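Local atomic coordinates of teichoic acid biosynthesis protein F (Staphylococcus epidermidis, PDB entry 3L7I), a protein that takes part in teichoic acid biosynthesis and carries a family domain of the GT-B clan, built here on two parallel beta sheets. Residues 613-618 against 629-635; 622-628 against 654-658; 375-380 against 711-715; 417-421 against 717-721; 321-325 against 339-343. Residue numbers count along the deposited sequence, not the author numbering.

Interaction 1. Residues 613-618 against 629-635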
# COMPACT_ATOMS: atom_id res chain seq x y z
N PHE A 613 4.59 22.22 -54.31
CA PHE A 613 4.44 23.61 -54.72
C PHE A 613 5.41 23.94 -55.85
O PHE A 613 5.02 24.53 -56.85
CB PHE A 613 4.65 24.60 -53.57
CG PHE A 613 3.64 24.49 -52.48
CD1 PHE A 613 2.32 24.21 -52.78
CD2 PHE A 613 4.00 24.68 -51.17
CE1 PHE A 613 1.38 24.10 -51.78
CE2 PHE A 613 3.06 24.58 -50.17
CZ PHE A 613 1.75 24.29 -50.47
N LEU A 614 6.68 23.57 -55.65
CA LEU A 614 7.75 23.91 -56.59
C LEU A 614 7.37 23.57 -58.03
O LEU A 614 7.60 24.34 -58.94
CB LEU A 614 9.04 23.19 -56.23
CG LEU A 614 9.92 23.87 -55.19
CD1 LEU A 614 11.31 23.26 -55.23
CD2 LEU A 614 10.00 25.37 -55.44
N ILE A 615 6.76 22.41 -58.23
CA ILE A 615 6.38 22.04 -59.58
C ILE A 615 4.97 22.51 -59.99
O ILE A 615 4.48 22.10 -61.03
CB ILE A 615 6.53 20.51 -59.81
CG1 ILE A 615 5.47 19.75 -59.02
CG2 ILE A 615 7.96 20.05 -59.51
CD1 ILE A 615 5.40 18.26 -59.34
N SER A 616 4.33 23.37 -59.20
CA SER A 616 2.96 23.79 -59.52
C SER A 616 2.88 25.16 -60.16
O SER A 616 3.39 26.14 -59.60
CB SER A 616 2.09 23.81 -58.26
OG SER A 616 1.86 22.52 -57.75
N ASP A 617 2.21 25.23 -61.31
CA ASP A 617 2.02 26.49 -62.03
C ASP A 617 0.97 27.37 -61.40
O ASP A 617 0.96 28.57 -61.62
CB ASP A 617 1.69 26.22 -63.49
CG ASP A 617 2.84 25.58 -64.24
OD1 ASP A 617 3.85 26.28 -64.55
OD2 ASP A 617 2.76 24.35 -64.52
N CYS A 618 0.08 26.78 -60.61
CA CYS A 618 -0.84 27.54 -59.78
C CYS A 618 -1.37 26.66 -58.67
O CYS A 618 -1.21 25.44 -58.71
CB CYS A 618 -2.00 28.11 -60.60
SG CYS A 618 -3.14 26.89 -61.31
N ASP A 629 2.18 29.78 -47.84
CA ASP A 629 3.43 29.14 -48.20
C ASP A 629 3.67 29.33 -49.68
O ASP A 629 4.71 29.85 -50.11
CB ASP A 629 3.38 27.64 -47.91
CG ASP A 629 3.28 27.34 -46.43
OD1 ASP A 629 2.35 26.58 -46.05
OD2 ASP A 629 4.13 27.85 -45.65
N TYR A 630 2.69 28.89 -50.46
CA TYR A 630 2.78 28.88 -51.91
C TYR A 630 3.08 30.28 -52.43
O TYR A 630 3.72 30.44 -53.47
CB TYR A 630 1.50 28.32 -52.50
CG TYR A 630 1.54 28.20 -53.97
CD1 TYR A 630 2.32 27.24 -54.58
CD2 TYR A 630 0.80 29.05 -54.77
CE1 TYR A 630 2.38 27.14 -55.98
CE2 TYR A 630 0.84 28.96 -56.16
CZ TYR A 630 1.63 28.00 -56.75
OH TYR A 630 1.67 27.91 -58.11
N GLY A 631 2.65 31.29 -51.68
CA GLY A 631 2.82 32.69 -52.02
C GLY A 631 4.26 33.17 -52.17
O GLY A 631 4.52 34.20 -52.79
N ILE A 632 5.20 32.44 -51.60
CA ILE A 632 6.58 32.80 -51.78
C ILE A 632 6.93 32.75 -53.26
O ILE A 632 7.83 33.47 -53.73
CB ILE A 632 7.50 31.86 -51.01
CG1 ILE A 632 7.21 31.95 -49.51
CG2 ILE A 632 8.95 32.19 -51.33
CD1 ILE A 632 7.80 30.79 -48.69
N LEU A 633 6.23 31.90 -54.02
CA LEU A 633 6.56 31.70 -55.43
C LEU A 633 6.00 32.78 -56.36
O LEU A 633 6.39 32.84 -57.54
CB LEU A 633 6.13 30.30 -55.90
CG LEU A 633 6.82 29.11 -55.21
CD1 LEU A 633 6.07 27.76 -55.45
CD2 LEU A 633 8.27 29.02 -55.62
N LYS A 634 5.12 33.64 -55.83
CA LYS A 634 4.48 34.73 -56.59
C LYS A 634 3.79 34.18 -57.84
O LYS A 634 3.96 34.69 -58.94
CB LYS A 634 5.47 35.83 -56.97
CG LYS A 634 6.27 36.38 -55.81
CD LYS A 634 7.08 37.61 -56.21
CE LYS A 634 8.34 37.73 -55.36
NZ LYS A 634 9.08 39.00 -55.62
N ARG A 635 3.01 33.13 -57.65
CA ARG A 635 2.30 32.51 -58.75
C ARG A 635 0.81 32.69 -58.49
O ARG A 635 0.41 33.03 -57.38
CB ARG A 635 2.70 31.03 -58.88
CG ARG A 635 3.79 30.76 -59.91
CD ARG A 635 5.12 30.33 -59.35
NE ARG A 635 5.20 28.87 -59.26
CZ ARG A 635 6.33 28.15 -59.29
NH1 ARG A 635 6.24 26.83 -59.16
NH2 ARG A 635 7.53 28.71 -59.43
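Asp629 opens the contact by laying its CB 3.8 Å from Phe613 CE2, while its carboxylate turns away to a salt bridge with Arg511. Tyr630 buries the most surface of the segment. Its CB sits over the face of the Phe613 ring, a CH-pi contact 4.2 Å from the centroid, and its own ring meets Phe613 in an offset edge-to-face pair, centroids 5.5 Å apart and planes at 61°. The phenol then reaches past the helix end, where Tyr630 OH donates to Ser616 O at 2.9 Å. One 3-10 turn later Leu633 packs CD1 against Phe613 CB (3.9 Å) and CD2 against Leu614 CD2 (4.0 Å). Arg635 closes the segment: its NH1 donates to Leu614 O (2.8 Å) and Ser616 O (3.0 Å), and NE reaches Ser616 O (3.3 Å), bridging the last helical carbonyl and that of Ser616 in the following loop. In this Rossmann-like domain helix 609-614 precedes and helix 626-630 follows strand 618-621, which pairs with 539-543; helices 513-517 and 522-531 cover Leu614.

Interaction 2. Residues 622-628 against 654-658. With SO4 (sulfate ion), chain G.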
# COMPACT_ATOMS: atom_id res chain seq x y z
N ASP A 622 -8.94 26.85 -50.65
CA ASP A 622 -10.06 27.63 -50.14
C ASP A 622 -9.74 28.37 -48.85
O ASP A 622 -9.50 29.57 -48.88
CB ASP A 622 -11.32 26.79 -50.00
CG ASP A 622 -11.06 25.45 -49.40
OD1 ASP A 622 -11.24 24.46 -50.12
OD2 ASP A 622 -10.66 25.37 -48.22
N TYR A 623 -9.76 27.65 -47.72
CA TYR A 623 -9.42 28.23 -46.42
C TYR A 623 -8.23 27.47 -45.85
O TYR A 623 -8.38 26.59 -45.02
CB TYR A 623 -10.59 28.09 -45.45
CG TYR A 623 -11.90 28.19 -46.14
CD1 TYR A 623 -12.74 27.08 -46.24
CD2 TYR A 623 -12.30 29.38 -46.76
CE1 TYR A 623 -13.94 27.16 -46.92
CE2 TYR A 623 -13.49 29.48 -47.44
CZ TYR A 623 -14.32 28.37 -47.52
OH TYR A 623 -15.52 28.46 -48.19
N SER A 624 -7.03 27.80 -46.28
CA SER A 624 -5.91 27.02 -45.81
C SER A 624 -4.69 27.88 -45.65
O SER A 624 -4.43 28.77 -46.46
CB SER A 624 -5.62 25.88 -46.77
OG SER A 624 -4.49 25.16 -46.34
N SER A 625 -3.94 27.58 -44.61
CA SER A 625 -2.67 28.22 -44.36
C SER A 625 -1.63 27.90 -45.44
O SER A 625 -0.55 28.50 -45.45
CB SER A 625 -2.15 27.78 -42.98
OG SER A 625 -0.73 27.73 -42.96
N VAL A 626 -1.92 26.96 -46.34
CA VAL A 626 -1.00 26.72 -47.45
C VAL A 626 -0.87 27.91 -48.39
O VAL A 626 0.16 28.09 -49.01
CB VAL A 626 -1.33 25.48 -48.33
CG1 VAL A 626 -1.09 24.20 -47.57
CG2 VAL A 626 -2.76 25.56 -48.90
N MET A 627 -1.90 28.72 -48.53
CA MET A 627 -1.77 29.84 -49.44
C MET A 627 -0.59 30.73 -49.05
O MET A 627 0.04 31.36 -49.90
CB MET A 627 -3.06 30.64 -49.51
CG MET A 627 -3.56 31.09 -48.17
SD MET A 627 -4.86 32.30 -48.37
CE MET A 627 -5.20 32.72 -46.66
N PHE A 628 -0.28 30.78 -47.75
CA PHE A 628 0.76 31.66 -47.27
C PHE A 628 2.12 31.09 -47.63
O PHE A 628 3.11 31.82 -47.68
CB PHE A 628 0.68 31.86 -45.76
CG PHE A 628 -0.56 32.55 -45.29
CD1 PHE A 628 -0.85 33.84 -45.68
CD2 PHE A 628 -1.44 31.92 -44.44
CE1 PHE A 628 -1.98 34.48 -45.25
CE2 PHE A 628 -2.57 32.56 -44.00
CZ PHE A 628 -2.84 33.83 -44.41
N PHE A 654 -11.59 34.61 -38.91
CA PHE A 654 -10.37 34.64 -39.70
C PHE A 654 -9.61 35.89 -39.27
O PHE A 654 -10.22 36.91 -38.97
CB PHE A 654 -10.71 34.78 -41.18
CG PHE A 654 -11.05 33.48 -41.86
CD1 PHE A 654 -11.17 32.31 -41.13
CD2 PHE A 654 -11.29 33.45 -43.23
CE1 PHE A 654 -11.50 31.11 -41.77
CE2 PHE A 654 -11.62 32.27 -43.86
CZ PHE A 654 -11.72 31.10 -43.13
N TYR A 655 -8.29 35.82 -39.25
CA TYR A 655 -7.51 36.97 -38.81
C TYR A 655 -7.42 37.99 -39.91
O TYR A 655 -7.31 39.19 -39.65
CB TYR A 655 -6.11 36.57 -38.41
CG TYR A 655 -6.02 35.74 -37.15
CD1 TYR A 655 -6.28 36.29 -35.90
CD2 TYR A 655 -5.65 34.40 -37.22
CE1 TYR A 655 -6.18 35.52 -34.76
CE2 TYR A 655 -5.55 33.64 -36.09
CZ TYR A 655 -5.82 34.20 -34.87
OH TYR A 655 -5.71 33.41 -33.76
N MET A 656 -7.47 37.52 -41.15
CA MET A 656 -7.37 38.44 -42.26
C MET A 656 -8.71 38.71 -42.92
O MET A 656 -9.71 38.02 -42.67
CB MET A 656 -6.38 37.92 -43.29
CG MET A 656 -6.73 36.56 -43.82
SD MET A 656 -6.33 36.51 -45.57
CE MET A 656 -4.72 37.30 -45.56
N ASN A 657 -8.75 39.75 -43.74
CA ASN A 657 -9.96 40.08 -44.44
C ASN A 657 -10.05 39.31 -45.76
O ASN A 657 -9.65 39.80 -46.82
CB ASN A 657 -10.11 41.58 -44.64
CG ASN A 657 -11.53 41.96 -44.97
OD1 ASN A 657 -12.27 41.17 -45.56
ND2 ASN A 657 -11.94 43.16 -44.57
N TYR A 658 -10.58 38.10 -45.66
CA TYR A 658 -10.68 37.14 -46.77
C TYR A 658 -11.35 37.69 -48.02
O TYR A 658 -10.92 37.40 -49.15
CB TYR A 658 -11.48 35.94 -46.30
CG TYR A 658 -11.46 34.74 -47.21
CD1 TYR A 658 -10.53 33.73 -47.03
CD2 TYR A 658 -12.40 34.60 -48.22
CE1 TYR A 658 -10.51 32.62 -47.84
CE2 TYR A 658 -12.39 33.49 -49.05
CZ TYR A 658 -11.44 32.49 -48.85
OH TYR A 658 -11.42 31.37 -49.66
S SO4 G . -5.38 25.04 -42.22
O1 SO4 G . -5.83 23.69 -42.59
O2 SO4 G . -6.53 25.95 -42.22
O3 SO4 G . -4.78 25.04 -40.89
O4 SO4 G . -4.38 25.49 -43.19
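Two methionines and a phenylalanine form the apolar centre: Met627 CE lies 4.1 Å from Met656 SD, and Phe628 CE1 lies 3.9 Å from Met656 CE, which approaches the edge of the phenyl ring. Next to them Tyr623 CB touches Phe654 CZ at 4.0 Å, and Tyr623 CD2 packs on Tyr658 CZ at 3.8 Å, the two tyrosine rings inclined at 47°. These side chains join the long loop between strands 637-640 and 666-667 to the loop after strand 618-621, a central strand of the parallel sheet in a Rossmann-like domain of the GT-B fold. Ser624 caps the helix that follows, its OG accepting from Val626 N at 3.1 Å. Tyr658 OH donates to Asp622 O at 2.7 Å, and Asp622 OD2 takes the amide of Tyr623 N at 2.5 Å while its carboxylate forms a salt bridge with Arg548. Beyond the contact, beside 622-628, a sulfate ion, probably from the crystallisation liquor, accepts on O4 from Ser625 N (2.6 Å) and Ser624 OG (3.2 Å).

Interaction 3. Residues 375-380 against 711-715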
# COMPACT_ATOMS: atom_id res chain seq x y z
N TYR A 375 19.95 20.10 -42.55
CA TYR A 375 20.98 21.11 -42.54
C TYR A 375 22.02 20.73 -41.53
O TYR A 375 23.21 20.84 -41.79
CB TYR A 375 20.42 22.48 -42.19
CG TYR A 375 21.51 23.49 -41.89
CD1 TYR A 375 22.04 24.30 -42.89
CD2 TYR A 375 22.02 23.62 -40.60
CE1 TYR A 375 23.04 25.22 -42.62
CE2 TYR A 375 23.01 24.53 -40.32
CZ TYR A 375 23.52 25.32 -41.33
OH TYR A 375 24.51 26.22 -41.02
N MET A 376 21.59 20.28 -40.36
CA MET A 376 22.55 19.92 -39.33
C MET A 376 23.38 18.68 -39.68
O MET A 376 24.55 18.60 -39.34
CB MET A 376 21.86 19.77 -37.97
CG MET A 376 21.43 21.09 -37.42
SD MET A 376 20.86 20.97 -35.74
CE MET A 376 22.39 20.85 -34.81
N GLN A 377 22.77 17.72 -40.36
CA GLN A 377 23.50 16.58 -40.87
C GLN A 377 24.73 17.00 -41.71
O GLN A 377 25.82 16.44 -41.57
CB GLN A 377 22.57 15.72 -41.72
CG GLN A 377 21.73 14.79 -40.90
CD GLN A 377 22.56 13.75 -40.18
OE1 GLN A 377 23.10 12.83 -40.81
NE2 GLN A 377 22.67 13.89 -38.86
N LYS A 378 24.54 17.99 -42.58
CA LYS A 378 25.62 18.44 -43.44
C LYS A 378 26.76 19.13 -42.65
O LYS A 378 27.93 18.85 -42.89
CB LYS A 378 25.07 19.38 -44.52
CG LYS A 378 26.04 19.78 -45.61
CD LYS A 378 25.33 20.60 -46.69
CE LYS A 378 26.29 21.19 -47.72
NZ LYS A 378 25.56 21.98 -48.76
N TYR A 379 26.40 19.99 -41.71
CA TYR A 379 27.39 20.86 -41.05
C TYR A 379 27.77 20.47 -39.63
O TYR A 379 28.73 21.01 -39.08
CB TYR A 379 26.88 22.31 -41.05
CG TYR A 379 26.77 22.87 -42.43
CD1 TYR A 379 27.73 23.73 -42.93
CD2 TYR A 379 25.70 22.53 -43.25
CE1 TYR A 379 27.63 24.25 -44.20
CE2 TYR A 379 25.60 23.03 -44.53
CZ TYR A 379 26.57 23.89 -45.00
OH TYR A 379 26.48 24.39 -46.28
N TYR A 380 27.03 19.53 -39.04
CA TYR A 380 27.29 19.10 -37.67
C TYR A 380 27.02 17.61 -37.49
O TYR A 380 26.21 17.22 -36.65
CB TYR A 380 26.45 19.91 -36.68
CG TYR A 380 26.62 21.39 -36.80
CD1 TYR A 380 27.84 21.99 -36.52
CD2 TYR A 380 25.57 22.20 -37.21
CE1 TYR A 380 28.01 23.34 -36.64
CE2 TYR A 380 25.73 23.56 -37.34
CZ TYR A 380 26.95 24.12 -37.05
OH TYR A 380 27.10 25.48 -37.17
N GLY A 711 19.65 25.52 -37.10
CA GLY A 711 20.79 24.64 -36.94
C GLY A 711 21.99 25.32 -36.26
O GLY A 711 22.66 24.71 -35.43
N ASP A 712 22.27 26.57 -36.62
CA ASP A 712 23.39 27.28 -36.02
C ASP A 712 23.04 27.70 -34.60
O ASP A 712 23.92 27.79 -33.73
CB ASP A 712 23.80 28.51 -36.85
CG ASP A 712 24.45 28.15 -38.19
OD1 ASP A 712 24.76 26.95 -38.41
OD2 ASP A 712 24.65 29.07 -39.02
N LEU A 713 21.76 27.96 -34.34
CA LEU A 713 21.34 28.36 -33.00
C LEU A 713 21.60 27.22 -32.04
O LEU A 713 22.11 27.43 -30.95
CB LEU A 713 19.86 28.76 -32.93
CG LEU A 713 19.40 29.13 -31.52
CD1 LEU A 713 19.90 30.49 -31.16
CD2 LEU A 713 17.91 29.09 -31.44
N ILE A 714 21.24 26.01 -32.48
CA ILE A 714 21.44 24.80 -31.68
C ILE A 714 22.93 24.56 -31.47
O ILE A 714 23.37 24.28 -30.35
CB ILE A 714 20.78 23.53 -32.30
CG1 ILE A 714 19.26 23.69 -32.30
CG2 ILE A 714 21.13 22.29 -31.51
CD1 ILE A 714 18.56 22.58 -32.99
N HIS A 715 23.70 24.69 -32.54
CA HIS A 715 25.14 24.52 -32.45
C HIS A 715 25.76 25.48 -31.43
O HIS A 715 26.63 25.09 -30.68
CB HIS A 715 25.80 24.67 -33.82
CG HIS A 715 27.30 24.69 -33.76
ND1 HIS A 715 28.05 23.54 -33.62
CD2 HIS A 715 28.18 25.72 -33.81
CE1 HIS A 715 29.33 23.86 -33.60
NE2 HIS A 715 29.44 25.18 -33.71
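Two hydrogen bonds converge on one carboxylate oxygen: Tyr375 OH donates to Asp712 OD1 at 2.7 Å and Tyr380 OH to the same Asp712 OD1 at 3.0 Å, so a single aspartate gathers phenols from the last turn of helix 367-379 and the residue just after it. The aromatic part is an offset stack of Tyr380 on His715, centroids 4.1 Å apart and planes at 14°, to which His715 CB adds a CH-pi contact 3.8 Å from the centroid of the Tyr380 ring. His715 ND1 is also hydrogen-bonded to Tyr383. Apolar packing fills the side nearer the sheet, where Met376 CE meets Ile714 CG2 at 3.8 Å and both side chains touch Ile355 of strand 354-358. Close backbone approach rests on Gly711, whose CA lies 3.6 Å from Met376 CG; a beta carbon there would clash with Tyr375 CD2. With their local axes at 58° and 10.4 Å apart, these helices pack side by side on one parallel sheet, as in the Rossmann-like domains of the GT-B fold.

Interaction 4. Residues 417-421 against 717-721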
# COMPACT_ATOMS: atom_id res chain seq x y z
N GLU A 417 17.18 12.67 -22.21
CA GLU A 417 18.60 12.88 -22.46
C GLU A 417 18.89 14.10 -23.31
O GLU A 417 20.00 14.61 -23.29
CB GLU A 417 19.24 11.65 -23.11
CG GLU A 417 19.49 10.49 -22.15
CD GLU A 417 20.21 9.32 -22.80
OE1 GLU A 417 21.03 9.57 -23.73
OE2 GLU A 417 19.96 8.16 -22.40
N ALA A 418 17.91 14.58 -24.05
CA ALA A 418 18.19 15.63 -25.05
C ALA A 418 18.39 17.03 -24.47
O ALA A 418 17.71 17.44 -23.53
CB ALA A 418 17.11 15.64 -26.12
N SER A 419 19.34 17.75 -25.05
CA SER A 419 19.56 19.13 -24.66
C SER A 419 18.63 20.02 -25.47
O SER A 419 18.34 21.15 -25.07
CB SER A 419 21.01 19.54 -24.94
OG SER A 419 21.22 19.57 -26.34
N HIS A 420 18.17 19.49 -26.61
CA HIS A 420 17.28 20.22 -27.50
C HIS A 420 16.13 19.39 -28.08
O HIS A 420 16.37 18.33 -28.69
CB HIS A 420 18.07 20.84 -28.63
CG HIS A 420 18.84 22.05 -28.22
ND1 HIS A 420 20.05 21.96 -27.58
CD2 HIS A 420 18.56 23.37 -28.34
CE1 HIS A 420 20.50 23.18 -27.33
NE2 HIS A 420 19.61 24.05 -27.78
N TRP A 421 14.90 19.90 -27.90
CA TRP A 421 13.70 19.41 -28.60
C TRP A 421 13.35 20.27 -29.83
O TRP A 421 13.19 21.50 -29.74
CB TRP A 421 12.47 19.38 -27.68
CG TRP A 421 12.59 18.63 -26.42
CD1 TRP A 421 13.63 17.87 -26.01
CD2 TRP A 421 11.61 18.56 -25.39
NE1 TRP A 421 13.37 17.34 -24.77
CE2 TRP A 421 12.13 17.75 -24.37
CE3 TRP A 421 10.34 19.13 -25.23
CZ2 TRP A 421 11.43 17.48 -23.21
CZ3 TRP A 421 9.64 18.86 -24.07
CH2 TRP A 421 10.19 18.04 -23.08
N ASP A 717 24.27 26.81 -28.89
CA ASP A 717 23.78 26.48 -27.56
C ASP A 717 24.61 25.36 -26.94
O ASP A 717 24.87 25.38 -25.73
CB ASP A 717 22.28 26.11 -27.58
CG ASP A 717 21.36 27.33 -27.44
OD1 ASP A 717 21.79 28.35 -26.86
OD2 ASP A 717 20.21 27.26 -27.91
N ILE A 718 25.02 24.38 -27.74
CA ILE A 718 25.72 23.22 -27.19
C ILE A 718 27.22 23.40 -27.00
O ILE A 718 27.84 22.69 -26.22
CB ILE A 718 25.38 21.86 -27.87
CG1 ILE A 718 25.11 22.00 -29.34
CG2 ILE A 718 24.07 21.35 -27.36
CD1 ILE A 718 24.04 21.01 -29.79
N LYS A 719 27.79 24.38 -27.70
CA LYS A 719 29.15 24.79 -27.38
C LYS A 719 29.26 25.32 -25.93
O LYS A 719 30.19 24.96 -25.21
CB LYS A 719 29.68 25.81 -28.40
CG LYS A 719 30.23 25.16 -29.68
CD LYS A 719 31.19 26.10 -30.41
CE LYS A 719 32.13 25.34 -31.35
NZ LYS A 719 33.41 26.07 -31.51
N GLU A 720 28.30 26.12 -25.49
CA GLU A 720 28.32 26.63 -24.12
C GLU A 720 28.24 25.49 -23.13
O GLU A 720 29.10 25.36 -22.26
CB GLU A 720 27.17 27.59 -23.85
CG GLU A 720 26.74 28.41 -25.04
CD GLU A 720 27.83 29.34 -25.52
OE1 GLU A 720 27.58 30.08 -26.51
OE2 GLU A 720 28.92 29.34 -24.92
N GLN A 721 27.21 24.66 -23.25
CA GLN A 721 26.96 23.59 -22.29
C GLN A 721 28.20 22.74 -22.08
O GLN A 721 28.41 22.17 -21.01
CB GLN A 721 25.82 22.70 -22.77
CG GLN A 721 24.51 23.42 -23.00
CD GLN A 721 23.39 22.46 -23.34
OE1 GLN A 721 23.17 21.48 -22.63
NE2 GLN A 721 22.68 22.74 -24.43
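This contact lies where the C-terminal helix 706-721 covers the beginning of strand 418-423, an inner strand of the larger parallel sheet, and its polar core is a histidine-carboxylate pair. His420 NE2 donates to Asp717 OD2 at 3.3 Å with a nearly straight N-H...O angle of 168°, the oxygen lying close to the plane of the imidazole. On the other side of the ring His420 ND1 donates to Ser419 OG at 2.9 Å. Both ring nitrogens are thus engaged, which is consistent with a well-defined ring orientation. Ser419 OG itself is engaged further by Pro352 O, which ties this corner to the chain leading into strand 354-358. Around the polar line the packing is light. Ile718 CG2 rests 3.5 Å from Ser419 OG and 4.0 Å from His420 CE1, while the amide end of Gln721 closes the outer edge, its NE2 lying 3.6 Å from Ser419 CB and 3.7 Å from His420 CE1. Only 177 Å² is buried between the two segments. The strand remains in the sheet through backbone bonds to its neighbours 354-358 and 438-441. A C-terminal helix that crosses back from the second Rossmann-like domain to pack against the first is a hallmark of the GT-B fold; here helix 706-721 returns to the seven-stranded sheet.

Interaction 5. Residues 321-325 against 339-343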
# COMPACT_ATOMS: atom_id res chain seq x y z
N LYS A 321 4.58 9.91 -7.49
CA LYS A 321 5.08 9.21 -8.66
C LYS A 321 5.40 7.75 -8.35
O LYS A 321 5.23 6.86 -9.17
CB LYS A 321 6.34 9.91 -9.17
CG LYS A 321 6.09 11.27 -9.77
CD LYS A 321 7.41 11.97 -9.94
CE LYS A 321 7.23 13.46 -10.16
NZ LYS A 321 8.18 14.18 -9.25
N THR A 322 5.87 7.52 -7.13
CA THR A 322 6.29 6.19 -6.75
C THR A 322 5.10 5.25 -6.70
O THR A 322 5.14 4.12 -7.21
CB THR A 322 7.03 6.23 -5.39
OG1 THR A 322 8.41 6.55 -5.61
CG2 THR A 322 6.91 4.91 -4.63
N LEU A 323 4.03 5.72 -6.07
CA LEU A 323 2.83 4.93 -6.00
C LEU A 323 2.25 4.66 -7.38
O LEU A 323 1.78 3.56 -7.65
CB LEU A 323 1.81 5.58 -5.09
CG LEU A 323 1.43 4.90 -3.78
CD1 LEU A 323 2.54 4.01 -3.19
CD2 LEU A 323 1.01 5.98 -2.81
N ARG A 324 2.30 5.64 -8.27
CA ARG A 324 1.68 5.45 -9.58
C ARG A 324 2.39 4.35 -10.35
O ARG A 324 1.76 3.50 -10.98
CB ARG A 324 1.65 6.74 -10.39
CG ARG A 324 0.61 6.70 -11.52
CD ARG A 324 -0.02 8.07 -11.77
NE ARG A 324 0.98 9.13 -11.63
CZ ARG A 324 0.90 10.15 -10.76
NH1 ARG A 324 -0.17 10.26 -9.97
NH2 ARG A 324 1.88 11.06 -10.71
N HIS A 325 3.71 4.36 -10.26
CA HIS A 325 4.53 3.37 -10.93
C HIS A 325 4.33 1.93 -10.41
O HIS A 325 4.40 0.98 -11.19
CB HIS A 325 5.99 3.78 -10.85
CG HIS A 325 6.90 2.91 -11.65
ND1 HIS A 325 6.74 2.72 -13.01
CD2 HIS A 325 7.98 2.17 -11.30
CE1 HIS A 325 7.68 1.91 -13.45
NE2 HIS A 325 8.45 1.56 -12.44
N SER A 339 5.64 6.04 -16.23
CA SER A 339 5.79 6.28 -14.79
C SER A 339 7.24 6.05 -14.36
O SER A 339 7.76 6.73 -13.48
CB SER A 339 4.83 5.42 -13.99
OG SER A 339 4.85 4.11 -14.49
N LEU A 340 7.89 5.08 -15.00
CA LEU A 340 9.29 4.88 -14.73
C LEU A 340 10.09 6.13 -15.11
O LEU A 340 10.93 6.60 -14.35
CB LEU A 340 9.81 3.66 -15.47
CG LEU A 340 11.33 3.55 -15.41
CD1 LEU A 340 11.85 3.63 -13.97
CD2 LEU A 340 11.80 2.26 -16.12
N TYR A 341 9.80 6.66 -16.29
CA TYR A 341 10.49 7.84 -16.81
C TYR A 341 10.26 9.04 -15.91
O TYR A 341 11.19 9.78 -15.62
CB TYR A 341 10.04 8.12 -18.24
CG TYR A 341 10.09 9.57 -18.63
CD1 TYR A 341 11.24 10.12 -19.17
CD2 TYR A 341 8.98 10.38 -18.47
CE1 TYR A 341 11.30 11.45 -19.53
CE2 TYR A 341 9.03 11.72 -18.82
CZ TYR A 341 10.19 12.25 -19.35
OH TYR A 341 10.24 13.57 -19.71
N ASP A 342 9.01 9.22 -15.47
CA ASP A 342 8.63 10.32 -14.59
C ASP A 342 9.40 10.20 -13.28
O ASP A 342 9.63 11.18 -12.57
CB ASP A 342 7.11 10.27 -14.36
CG ASP A 342 6.54 11.57 -13.78
OD1 ASP A 342 7.12 12.66 -14.01
OD2 ASP A 342 5.49 11.52 -13.10
N LEU A 343 9.85 8.99 -12.96
CA LEU A 343 10.53 8.76 -11.69
C LEU A 343 12.00 9.10 -11.72
O LEU A 343 12.53 9.67 -10.77
CB LEU A 343 10.38 7.31 -11.23
CG LEU A 343 9.26 7.06 -10.22
CD1 LEU A 343 9.18 5.60 -9.84
CD2 LEU A 343 9.48 7.93 -9.01
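His325 ND1 and Ser339 OG share the one hydrogen bond across this helix pair, 2.8 Å long and nearly linear at 171°, placed where the backbones come closest, with CA atoms of the two residues 5.0 Å apart. Ser339 OG is also bonded to Asn328 and to Lys336 O, so the serine gathers several partners at the start of its helix. Charge plays a looser part: Arg324 NH2 stands 4.4 Å from Asp342 OD2, beyond a salt bridge, and the same Asp342 OD2 lies 3.4 Å from Lys321 CG, touching the aliphatic part of the lysine. Outward from these the contact becomes packing. Leu340 CA lies over the face of the His325 ring, with Leu340 CB 3.4 Å from His325 CE1. Leu343 spreads its methyls over the partner helix, CD1 at 3.8 Å from His325 CB and CD2 at 3.7 Å from Lys321 CB. The short segments run nearly antiparallel, their axes 9.0 Å apart and crossing at -157°, as in a helical hairpin. Helix 316-331 presents Thr322 and Leu323 to Ile329 and Val326 of a second subunit, whereas Tyr341 on helix 336-344 meets Tyr412 of helix 409-417.

Interactions 1 and 2 share helix 626-630 and touch through Phe613 CZ and Val626 CB, 3.9 Å apart; both are buried in the domain of the six-stranded sheet, one tied to carbonyls at a helix end, the other mainly apolar with a sulfate bound beside one segment. Interactions 3 and 4 share helix 706-721 and meet at Ile714 CG2 and His420 CG, 4.0 Å apart, on the seven-stranded sheet, where aspartates of the helix receive tyrosine and histidine donors. Interaction 3 is partly buried and interaction 4 buried. Interaction 5 is the surface contact, a helix pair about 50 Å from interaction 1 between centres, and the one whose segments touch other subunits.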